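Local atomic coordinates of beta-phosphoglucomutase (Bacteroides vulgatus, PDB entry 3DV9), a protein that probably interconverts beta-glucose 1-phosphate and glucose 6-phosphate as a magnesium-dependent mutase of the haloacid dehalogenase superfamily. Residues L114-K119 with P231-N236; K24-D29 with L186-A191; F52-S57 with N74-R79; E43-I48 with K91-A96; E7-Y12 with G202-A207. All coordinates share one frame; numbering follows the deposited sequence.

Contact 1: residues L114-K119 with P231-N236; sequences LEVLTK and PDFNKN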
# COMPACT_ATOMS: atom_id res chain seq x y z
N LEU A 114 -13.56 6.58 1.59
CA LEU A 114 -13.89 8.01 1.52
C LEU A 114 -14.29 8.53 2.90
O LEU A 114 -13.86 9.63 3.29
CB LEU A 114 -15.01 8.23 0.49
CG LEU A 114 -15.57 9.65 0.46
CD1 LEU A 114 -14.51 10.65 0.13
CD2 LEU A 114 -16.67 9.69 -0.60
N GLU A 115 -15.06 7.75 3.65
CA GLU A 115 -15.46 8.16 4.98
C GLU A 115 -14.26 8.37 5.92
O GLU A 115 -14.18 9.39 6.63
CB GLU A 115 -16.43 7.19 5.60
CG GLU A 115 -16.91 7.69 6.98
CD GLU A 115 -18.02 6.82 7.55
OE1 GLU A 115 -18.58 5.98 6.79
OE2 GLU A 115 -18.34 6.96 8.73
N VAL A 116 -13.35 7.42 5.98
CA VAL A 116 -12.19 7.59 6.86
C VAL A 116 -11.27 8.76 6.44
O VAL A 116 -10.78 9.49 7.31
CB VAL A 116 -11.42 6.27 7.13
CG1 VAL A 116 -10.47 5.90 5.94
CG2 VAL A 116 -10.69 6.35 8.46
N LEU A 117 -11.10 8.98 5.14
CA LEU A 117 -10.28 10.09 4.61
C LEU A 117 -10.90 11.42 5.00
O LEU A 117 -10.21 12.37 5.35
CB LEU A 117 -10.15 9.99 3.10
CG LEU A 117 -9.18 8.88 2.68
CD1 LEU A 117 -9.35 8.53 1.18
CD2 LEU A 117 -7.72 9.28 3.07
N THR A 118 -12.23 11.49 4.97
CA THR A 118 -12.91 12.75 5.34
C THR A 118 -12.72 13.05 6.84
O THR A 118 -12.57 14.23 7.21
CB THR A 118 -14.42 12.77 4.92
OG1 THR A 118 -15.16 11.86 5.74
CG2 THR A 118 -14.57 12.36 3.48
N LYS A 119 -12.69 12.00 7.67
CA LYS A 119 -12.50 12.18 9.12
C LYS A 119 -11.07 12.69 9.33
O LYS A 119 -10.84 13.64 10.09
CB LYS A 119 -12.59 10.83 9.84
CG LYS A 119 -14.02 10.30 9.95
CD LYS A 119 -13.97 8.93 10.59
CE LYS A 119 -15.31 8.29 10.57
NZ LYS A 119 -15.24 6.89 11.15
N PRO A 231 -14.07 -0.95 5.95
CA PRO A 231 -15.08 -0.49 6.93
C PRO A 231 -14.71 -0.68 8.42
O PRO A 231 -15.02 0.18 9.25
CB PRO A 231 -16.31 -1.35 6.56
CG PRO A 231 -16.14 -1.55 5.02
CD PRO A 231 -14.65 -1.83 4.91
N ASP A 232 -14.02 -1.77 8.73
CA ASP A 232 -13.51 -2.07 10.09
C ASP A 232 -12.55 -0.96 10.52
O ASP A 232 -12.66 -0.38 11.62
CB ASP A 232 -12.85 -3.49 10.08
CG ASP A 232 -12.55 -4.05 11.50
OD1 ASP A 232 -13.25 -3.63 12.45
OD2 ASP A 232 -11.65 -4.94 11.67
N PHE A 233 -11.61 -0.64 9.63
CA PHE A 233 -10.63 0.42 9.89
C PHE A 233 -11.35 1.77 10.14
O PHE A 233 -11.12 2.44 11.14
CB PHE A 233 -9.63 0.50 8.73
CG PHE A 233 -8.68 1.64 8.86
CD1 PHE A 233 -7.86 1.75 9.98
CD2 PHE A 233 -8.68 2.65 7.90
CE1 PHE A 233 -6.96 2.84 10.11
CE2 PHE A 233 -7.79 3.75 8.01
CZ PHE A 233 -6.95 3.86 9.14
N ASN A 234 -12.28 2.10 9.25
CA ASN A 234 -13.03 3.33 9.35
C ASN A 234 -13.75 3.38 10.71
O ASN A 234 -13.73 4.41 11.40
CB ASN A 234 -14.04 3.43 8.21
CG ASN A 234 -14.92 4.65 8.34
OD1 ASN A 234 -14.43 5.73 8.68
ND2 ASN A 234 -16.23 4.47 8.14
N LYS A 235 -14.43 2.28 11.07
CA LYS A 235 -15.23 2.27 12.30
C LYS A 235 -14.36 2.51 13.55
O LYS A 235 -14.82 3.10 14.56
CB LYS A 235 -15.90 0.91 12.44
CG LYS A 235 -16.78 0.77 13.65
CD LYS A 235 -17.59 -0.52 13.57
CE LYS A 235 -16.72 -1.76 13.44
NZ LYS A 235 -17.53 -3.01 13.19
N ASN A 236 -13.14 2.03 13.48
CA ASN A 236 -12.19 2.12 14.57
C ASN A 236 -11.33 3.38 14.59
O ASN A 236 -10.54 3.58 15.52
CB ASN A 236 -11.31 0.88 14.53
CG ASN A 236 -12.00 -0.31 15.13
OD1 ASN A 236 -12.02 -0.47 16.35
ND2 ASN A 236 -12.58 -1.15 14.28
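Lys-119 and Asn-234 illustrate how one polar side chain can be shared across a helix pair. The lysine ammonium donates to the amide oxygen, NZ to Asn-234 OD1 at 2.8 Å, approaching from above the carbonyl plane, and sends a weak second bond to the backbone oxygen of the same residue. CG of Asn-234 is anti to its backbone N (chi1 175°), beside Val-116, whose CB lies 3.4 Å from OD1. The Glu-115 side chain crosses that of Asn-234 at about a right angle; its OE1 comes within 3.1 Å of Asn-234 ND2, but poor geometry denies it a hydrogen bond. An alanine in place of Asn-234 would probably cost Lys-119 its amide acceptor, leaving it Glu-238 and the weak bond to the backbone oxygen, and open a gap beside Val-116. Deeper in, Val-116 CG2 reaches Phe-233 CE2 at 3.9 Å, the two side chains crossing nearly perpendicularly.

In the next shell, Glu-238 forms a salt bridge with Lys-119 NZ, and Trp-237 packs on both Val-116 and Lys-119. The segment axes, 9.1 Å apart and inclined by 28°, run roughly parallel. Leu-117 and Phe-233 both rest on Phe-28, typical of helices layered on one face of the Rossmann-like sheet in haloacid dehalogenase folds.

Contact 2: residues K24-D29 with L186-A191; sequences KAVLFD and LVIENA. With MG (magnesium ion), chain B.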
# COMPACT_ATOMS: atom_id res chain seq x y z
N LYS A 24 0.43 13.37 12.57
CA LYS A 24 0.24 14.47 11.63
C LYS A 24 -0.19 14.00 10.25
O LYS A 24 -0.74 14.77 9.48
CB LYS A 24 1.53 15.29 11.52
CG LYS A 24 2.02 15.79 12.86
CD LYS A 24 3.12 16.82 12.71
CE LYS A 24 3.70 17.21 14.08
NZ LYS A 24 2.84 18.13 14.87
N ALA A 25 0.13 12.76 9.93
CA ALA A 25 -0.05 12.27 8.56
C ALA A 25 -0.50 10.82 8.55
O ALA A 25 -0.13 10.02 9.42
CB ALA A 25 1.32 12.40 7.78
N VAL A 26 -1.25 10.46 7.52
CA VAL A 26 -1.69 9.06 7.32
C VAL A 26 -1.40 8.72 5.87
O VAL A 26 -1.93 9.34 4.94
CB VAL A 26 -3.20 8.81 7.68
CG1 VAL A 26 -3.52 7.27 7.62
CG2 VAL A 26 -3.55 9.36 9.08
N LEU A 27 -0.50 7.74 5.69
CA LEU A 27 0.05 7.36 4.40
C LEU A 27 -0.69 6.14 3.91
O LEU A 27 -0.54 5.06 4.47
CB LEU A 27 1.56 7.00 4.54
CG LEU A 27 2.51 8.19 4.59
CD1 LEU A 27 1.97 9.46 5.15
CD2 LEU A 27 3.90 7.78 5.19
N PHE A 28 -1.51 6.32 2.88
CA PHE A 28 -2.34 5.22 2.35
C PHE A 28 -1.76 4.56 1.14
O PHE A 28 -1.49 5.21 0.10
CB PHE A 28 -3.71 5.75 1.94
CG PHE A 28 -4.59 6.10 3.07
CD1 PHE A 28 -5.54 5.16 3.52
CD2 PHE A 28 -4.50 7.34 3.70
CE1 PHE A 28 -6.40 5.46 4.59
CE2 PHE A 28 -5.35 7.66 4.79
CZ PHE A 28 -6.31 6.73 5.22
N ASP A 29 -1.63 3.24 1.22
CA ASP A 29 -1.48 2.53 -0.03
C ASP A 29 -2.71 2.76 -0.96
O ASP A 29 -3.82 3.07 -0.49
CB ASP A 29 -1.32 1.04 0.29
CG ASP A 29 -1.18 0.23 -0.93
OD1 ASP A 29 -0.31 0.58 -1.76
OD2 ASP A 29 -1.96 -0.73 -1.08
N LEU A 186 1.15 7.22 10.16
CA LEU A 186 0.68 5.83 10.11
C LEU A 186 0.79 5.35 8.65
O LEU A 186 0.58 6.13 7.73
CB LEU A 186 -0.80 5.74 10.51
CG LEU A 186 -1.30 5.75 11.95
CD1 LEU A 186 -0.64 6.79 12.78
CD2 LEU A 186 -2.83 5.86 11.99
N VAL A 187 1.09 4.08 8.45
CA VAL A 187 1.02 3.47 7.12
C VAL A 187 -0.22 2.57 7.12
O VAL A 187 -0.43 1.80 8.04
CB VAL A 187 2.29 2.65 6.79
CG1 VAL A 187 2.06 1.73 5.56
CG2 VAL A 187 3.50 3.58 6.58
N ILE A 188 -1.04 2.72 6.09
CA ILE A 188 -2.24 1.84 5.91
C ILE A 188 -1.99 0.97 4.69
O ILE A 188 -2.00 1.46 3.55
CB ILE A 188 -3.52 2.68 5.74
CG1 ILE A 188 -3.62 3.79 6.80
CG2 ILE A 188 -4.76 1.73 5.77
CD1 ILE A 188 -3.59 3.25 8.25
N GLU A 189 -1.79 -0.33 4.93
CA GLU A 189 -1.36 -1.27 3.91
C GLU A 189 -2.25 -2.52 3.86
O GLU A 189 -2.81 -2.91 4.90
CB GLU A 189 0.11 -1.66 4.15
CG GLU A 189 1.02 -0.77 3.32
CD GLU A 189 1.05 -1.18 1.79
OE1 GLU A 189 0.27 -2.08 1.36
OE2 GLU A 189 1.84 -0.58 1.03
N ASN A 190 -2.29 -3.19 2.70
CA ASN A 190 -3.12 -4.42 2.60
C ASN A 190 -2.33 -5.64 2.11
O ASN A 190 -2.92 -6.71 2.01
CB ASN A 190 -4.31 -4.20 1.65
CG ASN A 190 -3.85 -4.02 0.21
OD1 ASN A 190 -2.93 -3.25 -0.06
ND2 ASN A 190 -4.40 -4.80 -0.69
N ALA A 191 -1.04 -5.46 1.80
CA ALA A 191 -0.27 -6.55 1.19
C ALA A 191 1.02 -6.82 1.98
O ALA A 191 1.54 -5.91 2.59
CB ALA A 191 0.08 -6.19 -0.23
MG MG B . -2.00 -2.65 -2.05
O HOH W 1 -0.54 -2.15 -3.48
O HOH W 2 0.17 -2.97 -1.07
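Asp-29 and Asn-190 meet at the magnesium site, where two neighbouring parallel strands of a Rossmann-like haloacid dehalogenase core end side by side. Asp-29 OD2 binds the magnesium ion at 2.1 Å and Asn-190 OD1 does so at 2.3 Å; Asp-31, Glu-65 and waters 1 and 2 are further ligands. Four backbone bonds set the register behind the metal, among them Leu-27 N to Leu-186 O at 2.8 Å and Asp-29 N to Ile-188 O at 3.0 Å. On the sheet face carrying Val-26 and Phe-28, Ile-188 CG1 touches Val-26 CG1 at 3.6 Å and lies over the Phe-28 ring, toward its rim, in a CH-pi contact.

Glu-189, bent at chi2 (-76°), stacks its carboxylate on that of Asp-29, the planes 16° apart. Glu-189 OE1 accepts from water 2 at 2.6 Å and, on its anti lone pair, from Asn-190 N. A leucine in place of Glu-189 would probably leave water 2 without this acceptor and Asn-190 N without its side-chain partner. OE2 is hydrogen-bonded to Tyr-171 OH and forms a salt bridge with Lys-165, which also pairs with Asp-29 OD1. Lys-165 and the metal are likely to offset the closeness of the two carboxylates, keeping a second-shell acid beside a first-shell ligand.

Contact 3: residues F52-S57 with N74-R79; sequences FGFGLS and NIVSRR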
# COMPACT_ATOMS: atom_id res chain seq x y z
N PHE A 52 3.15 -13.99 -22.64
CA PHE A 52 4.60 -13.92 -22.83
C PHE A 52 5.33 -15.24 -22.45
O PHE A 52 6.54 -15.32 -22.44
CB PHE A 52 5.17 -12.73 -22.07
CG PHE A 52 4.95 -11.42 -22.76
CD1 PHE A 52 5.97 -10.84 -23.52
CD2 PHE A 52 3.72 -10.75 -22.66
CE1 PHE A 52 5.79 -9.63 -24.17
CE2 PHE A 52 3.51 -9.51 -23.31
CZ PHE A 52 4.55 -8.95 -24.05
N GLY A 53 4.57 -16.28 -22.17
CA GLY A 53 5.14 -17.61 -21.91
C GLY A 53 5.57 -17.86 -20.47
O GLY A 53 6.29 -18.82 -20.21
N PHE A 54 5.12 -17.02 -19.54
CA PHE A 54 5.47 -17.12 -18.13
C PHE A 54 4.28 -17.54 -17.25
O PHE A 54 3.13 -17.15 -17.51
CB PHE A 54 5.95 -15.75 -17.60
CG PHE A 54 7.25 -15.26 -18.19
CD1 PHE A 54 8.45 -15.96 -18.01
CD2 PHE A 54 7.28 -14.05 -18.91
CE1 PHE A 54 9.67 -15.48 -18.54
CE2 PHE A 54 8.52 -13.55 -19.46
CZ PHE A 54 9.70 -14.28 -19.27
N GLY A 55 4.56 -18.27 -16.18
CA GLY A 55 3.52 -18.71 -15.28
C GLY A 55 3.48 -17.88 -14.01
O GLY A 55 4.25 -18.12 -13.09
N LEU A 56 2.56 -16.92 -13.97
CA LEU A 56 2.29 -16.17 -12.74
C LEU A 56 0.80 -16.31 -12.42
O LEU A 56 -0.06 -15.81 -13.15
CB LEU A 56 2.69 -14.69 -12.91
CG LEU A 56 2.51 -13.73 -11.72
CD1 LEU A 56 3.53 -13.97 -10.57
CD2 LEU A 56 2.58 -12.25 -12.17
N SER A 57 0.49 -17.03 -11.35
CA SER A 57 -0.92 -17.23 -10.96
C SER A 57 -1.46 -15.94 -10.33
O SER A 57 -0.68 -15.10 -9.84
CB SER A 57 -1.08 -18.38 -9.96
OG SER A 57 -0.66 -17.97 -8.67
N ASN A 74 11.21 -10.32 -13.32
CA ASN A 74 12.53 -10.94 -13.14
C ASN A 74 12.53 -12.14 -12.19
O ASN A 74 13.27 -13.11 -12.42
CB ASN A 74 13.59 -9.93 -12.73
CG ASN A 74 14.08 -9.11 -13.89
OD1 ASN A 74 13.85 -9.47 -15.05
ND2 ASN A 74 14.74 -7.99 -13.60
N ILE A 75 11.68 -12.08 -11.16
CA ILE A 75 11.51 -13.24 -10.26
C ILE A 75 11.04 -14.44 -11.06
O ILE A 75 11.65 -15.51 -10.99
CB ILE A 75 10.50 -12.94 -9.10
CG1 ILE A 75 11.14 -12.00 -8.08
CG2 ILE A 75 10.01 -14.25 -8.43
CD1 ILE A 75 10.10 -11.26 -7.22
N VAL A 76 9.99 -14.25 -11.85
CA VAL A 76 9.42 -15.35 -12.61
C VAL A 76 10.39 -15.81 -13.71
O VAL A 76 10.52 -17.01 -13.98
CB VAL A 76 8.06 -14.98 -13.23
CG1 VAL A 76 7.49 -16.15 -14.01
CG2 VAL A 76 7.09 -14.51 -12.14
N SER A 77 11.06 -14.86 -14.36
CA SER A 77 12.02 -15.20 -15.42
C SER A 77 13.20 -16.02 -14.90
O SER A 77 13.59 -17.05 -15.51
CB SER A 77 12.53 -13.93 -16.11
OG SER A 77 13.42 -14.28 -17.17
N ARG A 78 13.78 -15.58 -13.78
CA ARG A 78 14.93 -16.27 -13.20
C ARG A 78 14.59 -17.71 -12.91
O ARG A 78 15.37 -18.61 -13.22
CB ARG A 78 15.41 -15.59 -11.93
CG ARG A 78 16.27 -14.36 -12.17
CD ARG A 78 17.01 -13.93 -10.89
NE ARG A 78 16.10 -13.52 -9.81
CZ ARG A 78 15.55 -12.31 -9.70
NH1 ARG A 78 15.81 -11.37 -10.61
NH2 ARG A 78 14.75 -12.03 -8.69
N ARG A 79 13.42 -17.95 -12.35
CA ARG A 79 13.06 -19.30 -11.96
C ARG A 79 12.68 -20.20 -13.13
O ARG A 79 12.93 -21.41 -13.07
CB ARG A 79 11.98 -19.29 -10.89
CG ARG A 79 10.57 -19.26 -11.39
CD ARG A 79 9.64 -19.08 -10.24
NE ARG A 79 8.26 -18.93 -10.70
CZ ARG A 79 7.32 -18.28 -10.04
NH1 ARG A 79 7.62 -17.68 -8.89
NH2 ARG A 79 6.10 -18.20 -10.55
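Phe-54 and Leu-56 grip Val-76 between them, and this trio is the closely packed part of the contact. Val-76 has CG1 anti to its backbone N (chi1 -180°) and CG2 anti to its carbonyl carbon, which splits the two methyls between partners: CG1 meets Phe-54 CB at 3.9 Å, while CG2 meets Leu-56 CD1 at the same 3.9 Å, the leucine crossing at about a right angle. Beyond the valine, Phe-54 CE1 lies 3.9 Å from Ser-77 CA. Met-49 of helix 38-51 touches all three apolar side chains and completes the buried cluster.

The other side is exposed and held more lightly. Gly-55 O receives one weak bond from Arg-79 NH2, at 3.1 Å and 131° at the hydrogen, with the oxygen at the edge of the guanidinium. The arginine's stronger partner is Glu-60, through NH1. One face of the guanidinium rests on Val-76 CG2, so the charged group roofs part of the cluster.

The loop itself starts with a Schellman motif, in which Gly-53, at positive phi, ends helix 38-51. Within this helical cap region, apolar packing carries the buried part of the contact with helix 69-81, while Gly-55 is held at the edge through its N by Glu-80 and weakly through its O by Arg-79.

Contact 4: residues E43-I48 with K91-A96; sequences ESWHKI and KAIYQA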
# COMPACT_ATOMS: atom_id res chain seq x y z
N GLU A 43 -5.60 -10.59 -12.25
CA GLU A 43 -6.02 -11.21 -13.51
C GLU A 43 -5.21 -10.71 -14.72
O GLU A 43 -4.77 -11.53 -15.53
CB GLU A 43 -7.53 -11.04 -13.73
CG GLU A 43 -8.08 -11.72 -15.01
CD GLU A 43 -7.89 -13.23 -15.00
OE1 GLU A 43 -7.51 -13.79 -13.96
OE2 GLU A 43 -8.14 -13.88 -16.03
N SER A 44 -5.00 -9.39 -14.81
CA SER A 44 -4.21 -8.79 -15.90
C SER A 44 -2.77 -9.28 -15.89
O SER A 44 -2.21 -9.61 -16.94
CB SER A 44 -4.22 -7.26 -15.84
OG SER A 44 -5.54 -6.79 -15.99
N TRP A 45 -2.17 -9.31 -14.71
CA TRP A 45 -0.79 -9.79 -14.61
C TRP A 45 -0.76 -11.26 -15.03
O TRP A 45 0.11 -11.66 -15.81
CB TRP A 45 -0.24 -9.68 -13.21
CG TRP A 45 0.47 -8.42 -12.95
CD1 TRP A 45 0.07 -7.40 -12.12
CD2 TRP A 45 1.72 -8.01 -13.51
NE1 TRP A 45 1.00 -6.39 -12.12
CE2 TRP A 45 2.03 -6.75 -12.96
CE3 TRP A 45 2.62 -8.60 -14.42
CZ2 TRP A 45 3.20 -6.04 -13.31
CZ3 TRP A 45 3.78 -7.92 -14.74
CH2 TRP A 45 4.06 -6.65 -14.20
N HIS A 46 -1.70 -12.05 -14.51
CA HIS A 46 -1.71 -13.49 -14.78
C HIS A 46 -1.82 -13.77 -16.29
O HIS A 46 -1.05 -14.57 -16.87
CB HIS A 46 -2.87 -14.16 -14.05
CG HIS A 46 -3.12 -15.55 -14.55
ND1 HIS A 46 -2.22 -16.57 -14.35
CD2 HIS A 46 -4.13 -16.07 -15.28
CE1 HIS A 46 -2.67 -17.67 -14.91
NE2 HIS A 46 -3.82 -17.39 -15.50
N LYS A 47 -2.79 -13.10 -16.92
CA LYS A 47 -3.09 -13.28 -18.32
C LYS A 47 -1.98 -12.80 -19.25
O LYS A 47 -1.64 -13.48 -20.22
CB LYS A 47 -4.41 -12.58 -18.64
CG LYS A 47 -4.89 -12.67 -20.09
CD LYS A 47 -6.21 -11.93 -20.22
CE LYS A 47 -6.60 -11.74 -21.66
NZ LYS A 47 -8.06 -11.52 -21.74
N ILE A 48 -1.40 -11.62 -18.94
CA ILE A 48 -0.34 -11.06 -19.76
C ILE A 48 0.96 -11.86 -19.64
O ILE A 48 1.65 -12.11 -20.62
CB ILE A 48 -0.13 -9.56 -19.43
CG1 ILE A 48 -1.34 -8.75 -19.88
CG2 ILE A 48 1.19 -9.03 -20.03
CD1 ILE A 48 -1.95 -9.23 -21.20
N LYS A 91 9.59 -3.90 -20.86
CA LYS A 91 8.77 -2.84 -21.43
C LYS A 91 7.52 -3.33 -22.18
O LYS A 91 6.44 -2.72 -22.07
CB LYS A 91 9.62 -1.95 -22.33
CG LYS A 91 8.85 -0.81 -22.97
CD LYS A 91 9.62 -0.18 -24.11
CE LYS A 91 9.04 1.19 -24.45
NZ LYS A 91 10.08 2.12 -24.96
N ALA A 92 7.68 -4.41 -22.95
CA ALA A 92 6.59 -5.06 -23.68
C ALA A 92 5.54 -5.65 -22.74
O ALA A 92 4.33 -5.50 -22.96
CB ALA A 92 7.14 -6.15 -24.59
N ILE A 93 6.01 -6.31 -21.69
CA ILE A 93 5.13 -6.94 -20.72
C ILE A 93 4.38 -5.84 -19.96
O ILE A 93 3.15 -5.89 -19.89
CB ILE A 93 5.90 -7.87 -19.77
CG1 ILE A 93 6.46 -9.06 -20.57
CG2 ILE A 93 4.99 -8.31 -18.58
CD1 ILE A 93 7.56 -9.89 -19.82
N TYR A 94 5.08 -4.84 -19.45
CA TYR A 94 4.37 -3.78 -18.73
C TYR A 94 3.31 -3.09 -19.62
O TYR A 94 2.18 -2.84 -19.16
CB TYR A 94 5.30 -2.76 -18.06
CG TYR A 94 4.55 -1.94 -17.02
CD1 TYR A 94 3.96 -2.55 -15.89
CD2 TYR A 94 4.40 -0.55 -17.17
CE1 TYR A 94 3.25 -1.81 -14.94
CE2 TYR A 94 3.68 0.21 -16.20
CZ TYR A 94 3.11 -0.44 -15.10
OH TYR A 94 2.42 0.30 -14.14
N GLN A 95 3.66 -2.82 -20.88
CA GLN A 95 2.72 -2.17 -21.81
C GLN A 95 1.47 -3.03 -22.01
O GLN A 95 0.34 -2.53 -21.95
CB GLN A 95 3.39 -1.85 -23.16
CG GLN A 95 4.27 -0.60 -23.15
CD GLN A 95 4.70 -0.14 -24.55
OE1 GLN A 95 4.27 -0.69 -25.56
NE2 GLN A 95 5.56 0.88 -24.59
N ALA A 96 1.67 -4.32 -22.24
CA ALA A 96 0.55 -5.22 -22.46
C ALA A 96 -0.34 -5.30 -21.21
O ALA A 96 -1.57 -5.36 -21.32
CB ALA A 96 1.03 -6.62 -22.88
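Ile-48 fits against the turn of helix 87-101 that carries Ile-93 and Ala-96, and its rotamer decides which branch touches what. CG2 is anti to the backbone N while CG1 is anti to the carbonyl carbon (chi1 -68°). Ile-48 CG2 consequently meets Ala-96 CB at 3.7 Å and Ile-93 CG2 at 4.1 Å, and Ile-48 CG1 settles 3.7 Å from Ala-96 O. Ile-93 has the same first torsion, and its CG2 serves two partners, the second being Trp-45 CZ3 at 4.0 Å.

Trp-45 is less regular: chi1 of -92° moves its CG away from a staggered position. The Trp-45 side chain crosses Ile-93 at about a right angle, and its CZ2 comes to the edge of the Tyr-94 ring, 4.4 Å from CD1. The tyrosine starts out away from helix 38-51, yet its ring returns to the margin of the contact. Ile-73 of helix 69-81 packs on both Trp-45 and Ile-93, joining a third helix to the pair.

The segment axes pass 10.1 Å apart at 133°, an inclined antiparallel crossing of two cap-region helices. Every contact of side chain with side chain between the segments joins carbon atoms, consistent with small Ala-96 letting the backbones come closest at Ile-48; just beyond, a Lys-47 to Glu-100 salt bridge adds a polar tie between the helices.

Contact 5: residues E7-Y12 with G202-A207; sequences EAINNY and GIFTIA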
# COMPACT_ATOMS: atom_id res chain seq x y z
N GLU A 7 -1.41 -1.45 23.56
CA GLU A 7 -0.34 -2.48 23.52
C GLU A 7 0.50 -2.30 22.24
O GLU A 7 1.73 -2.17 22.31
CB GLU A 7 -0.92 -3.89 23.59
CG GLU A 7 0.12 -4.98 23.44
CD GLU A 7 -0.45 -6.36 23.08
OE1 GLU A 7 -1.50 -6.49 22.36
OE2 GLU A 7 0.19 -7.34 23.55
N ALA A 8 -0.17 -2.22 21.09
CA ALA A 8 0.53 -2.04 19.82
C ALA A 8 1.33 -0.75 19.86
O ALA A 8 2.49 -0.74 19.49
CB ALA A 8 -0.47 -2.02 18.66
N ILE A 9 0.70 0.34 20.28
CA ILE A 9 1.36 1.64 20.32
C ILE A 9 2.60 1.58 21.21
O ILE A 9 3.68 2.00 20.80
CB ILE A 9 0.40 2.77 20.72
CG1 ILE A 9 -0.66 2.96 19.60
CG2 ILE A 9 1.12 4.11 20.95
CD1 ILE A 9 -1.90 3.64 20.11
N ASN A 10 2.43 1.07 22.43
CA ASN A 10 3.54 1.06 23.38
C ASN A 10 4.68 0.17 22.97
O ASN A 10 5.85 0.51 23.20
CB ASN A 10 3.04 0.78 24.79
CG ASN A 10 2.30 1.96 25.37
OD1 ASN A 10 2.75 3.12 25.23
ND2 ASN A 10 1.16 1.69 26.01
N ASN A 11 4.37 -0.97 22.36
CA ASN A 11 5.42 -1.84 21.77
C ASN A 11 6.25 -1.13 20.68
O ASN A 11 7.50 -1.21 20.67
CB ASN A 11 4.81 -3.14 21.24
CG ASN A 11 4.44 -4.13 22.38
OD1 ASN A 11 4.99 -4.03 23.49
ND2 ASN A 11 3.53 -5.07 22.11
N TYR A 12 5.55 -0.47 19.75
CA TYR A 12 6.18 0.37 18.74
C TYR A 12 7.06 1.45 19.36
O TYR A 12 8.22 1.59 18.97
CB TYR A 12 5.13 0.99 17.80
CG TYR A 12 5.70 2.02 16.88
CD1 TYR A 12 6.30 1.64 15.67
CD2 TYR A 12 5.62 3.38 17.18
CE1 TYR A 12 6.82 2.58 14.82
CE2 TYR A 12 6.15 4.34 16.33
CZ TYR A 12 6.75 3.93 15.15
OH TYR A 12 7.28 4.83 14.29
N GLY A 202 10.17 2.25 9.49
CA GLY A 202 10.02 2.56 10.91
C GLY A 202 8.80 3.37 11.30
O GLY A 202 8.80 4.05 12.34
N ILE A 203 7.73 3.21 10.51
CA ILE A 203 6.45 3.90 10.76
C ILE A 203 5.46 2.86 11.25
O ILE A 203 5.46 1.74 10.77
CB ILE A 203 5.87 4.51 9.46
CG1 ILE A 203 6.94 5.37 8.72
CG2 ILE A 203 4.50 5.26 9.71
CD1 ILE A 203 6.60 5.63 7.24
N PHE A 204 4.64 3.27 12.21
CA PHE A 204 3.60 2.43 12.76
C PHE A 204 2.72 1.99 11.58
O PHE A 204 2.21 2.81 10.84
CB PHE A 204 2.82 3.19 13.84
CG PHE A 204 1.79 2.35 14.54
CD1 PHE A 204 2.07 1.80 15.80
CD2 PHE A 204 0.50 2.16 13.97
CE1 PHE A 204 1.14 1.01 16.47
CE2 PHE A 204 -0.45 1.39 14.66
CZ PHE A 204 -0.14 0.83 15.92
N THR A 205 2.61 0.67 11.41
CA THR A 205 2.05 0.11 10.18
C THR A 205 0.79 -0.67 10.48
O THR A 205 0.81 -1.61 11.31
CB THR A 205 3.12 -0.71 9.35
OG1 THR A 205 4.14 0.20 8.88
CG2 THR A 205 2.47 -1.43 8.13
N ILE A 206 -0.31 -0.30 9.81
CA ILE A 206 -1.60 -0.96 10.01
C ILE A 206 -1.93 -1.77 8.78
O ILE A 206 -2.01 -1.25 7.63
CB ILE A 206 -2.73 0.07 10.33
CG1 ILE A 206 -2.48 0.78 11.67
CG2 ILE A 206 -4.16 -0.61 10.25
CD1 ILE A 206 -3.34 2.04 11.79
N ALA A 207 -2.15 -3.08 8.97
CA ALA A 207 -2.61 -3.92 7.87
C ALA A 207 -4.14 -3.94 7.84
O ALA A 207 -4.80 -4.00 8.87
CB ALA A 207 -2.12 -5.37 8.00
O HOH W 3 4.55 5.83 13.39
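Tyr-12 and Gly-202 supply the polar link. The phenol OH donates to Gly-202 O at 2.6 Å, a short bond with the acceptor near the plane of the ring and the donor tilted 21° from the carbonyl plane. Water 3 bridges the tyrosine to the next backbone group: Phe-204 N gives it a hydrogen bond at 2.8 Å, and the water in turn donates weakly to Tyr-12 OH.

Aromatic contacts come next. Phe-204 turns its edge to the face of Tyr-12 in a T-shaped pair, with centroids 5.6 Å apart and planes at 82°. Its own CB sits over the centre of the tyrosine ring, 4.0 Å from the centroid, as a CH-pi contact. Both residues have CG anti to the backbone N (chi1 172° for Tyr-12), and in Tyr-12 this directs CG toward the strand.

Apolar packing finishes the interface around the rim of Phe-204. Phe-204 CD1 meets Tyr-12 CB at 3.7 Å. Farther round the same ring, CZ packs on Ala-8 CB and CE1 on Ile-9 CG1. Ile-21 touches both aromatic side chains from the loop that follows helix 2-16.

Gly-202 closes helix 192-200 with a Schellman motif just before strand 204-208. The N-terminal helix thus packs where a beta-alpha-beta crossover enters its second strand, a connection typical of Rossmann-like parallel sheets.

In the fold
From the N terminus, helix 2-16 opens contact 5 and strand 25-29 opens contact 2. The chain then enters the helical cap region, where contact 4 encloses contact 3; both loops shut by residue 96 and lie wholly within the spans of contacts 2 and 5. The two cap contacts touch, with Leu-56 O probably bonded to His-46 ND1. Back in the core, 114-119 opens contact 1. Contact 2 closes at 186-191 and contact 5 at 202-207, on neighbouring strands of one sheet. Contact 1 closes last, at 231-236, crossing both, and Phe-233 packs on Phe-28, Ile-188 and Ile-206, joining the C-terminal helix to the sheet.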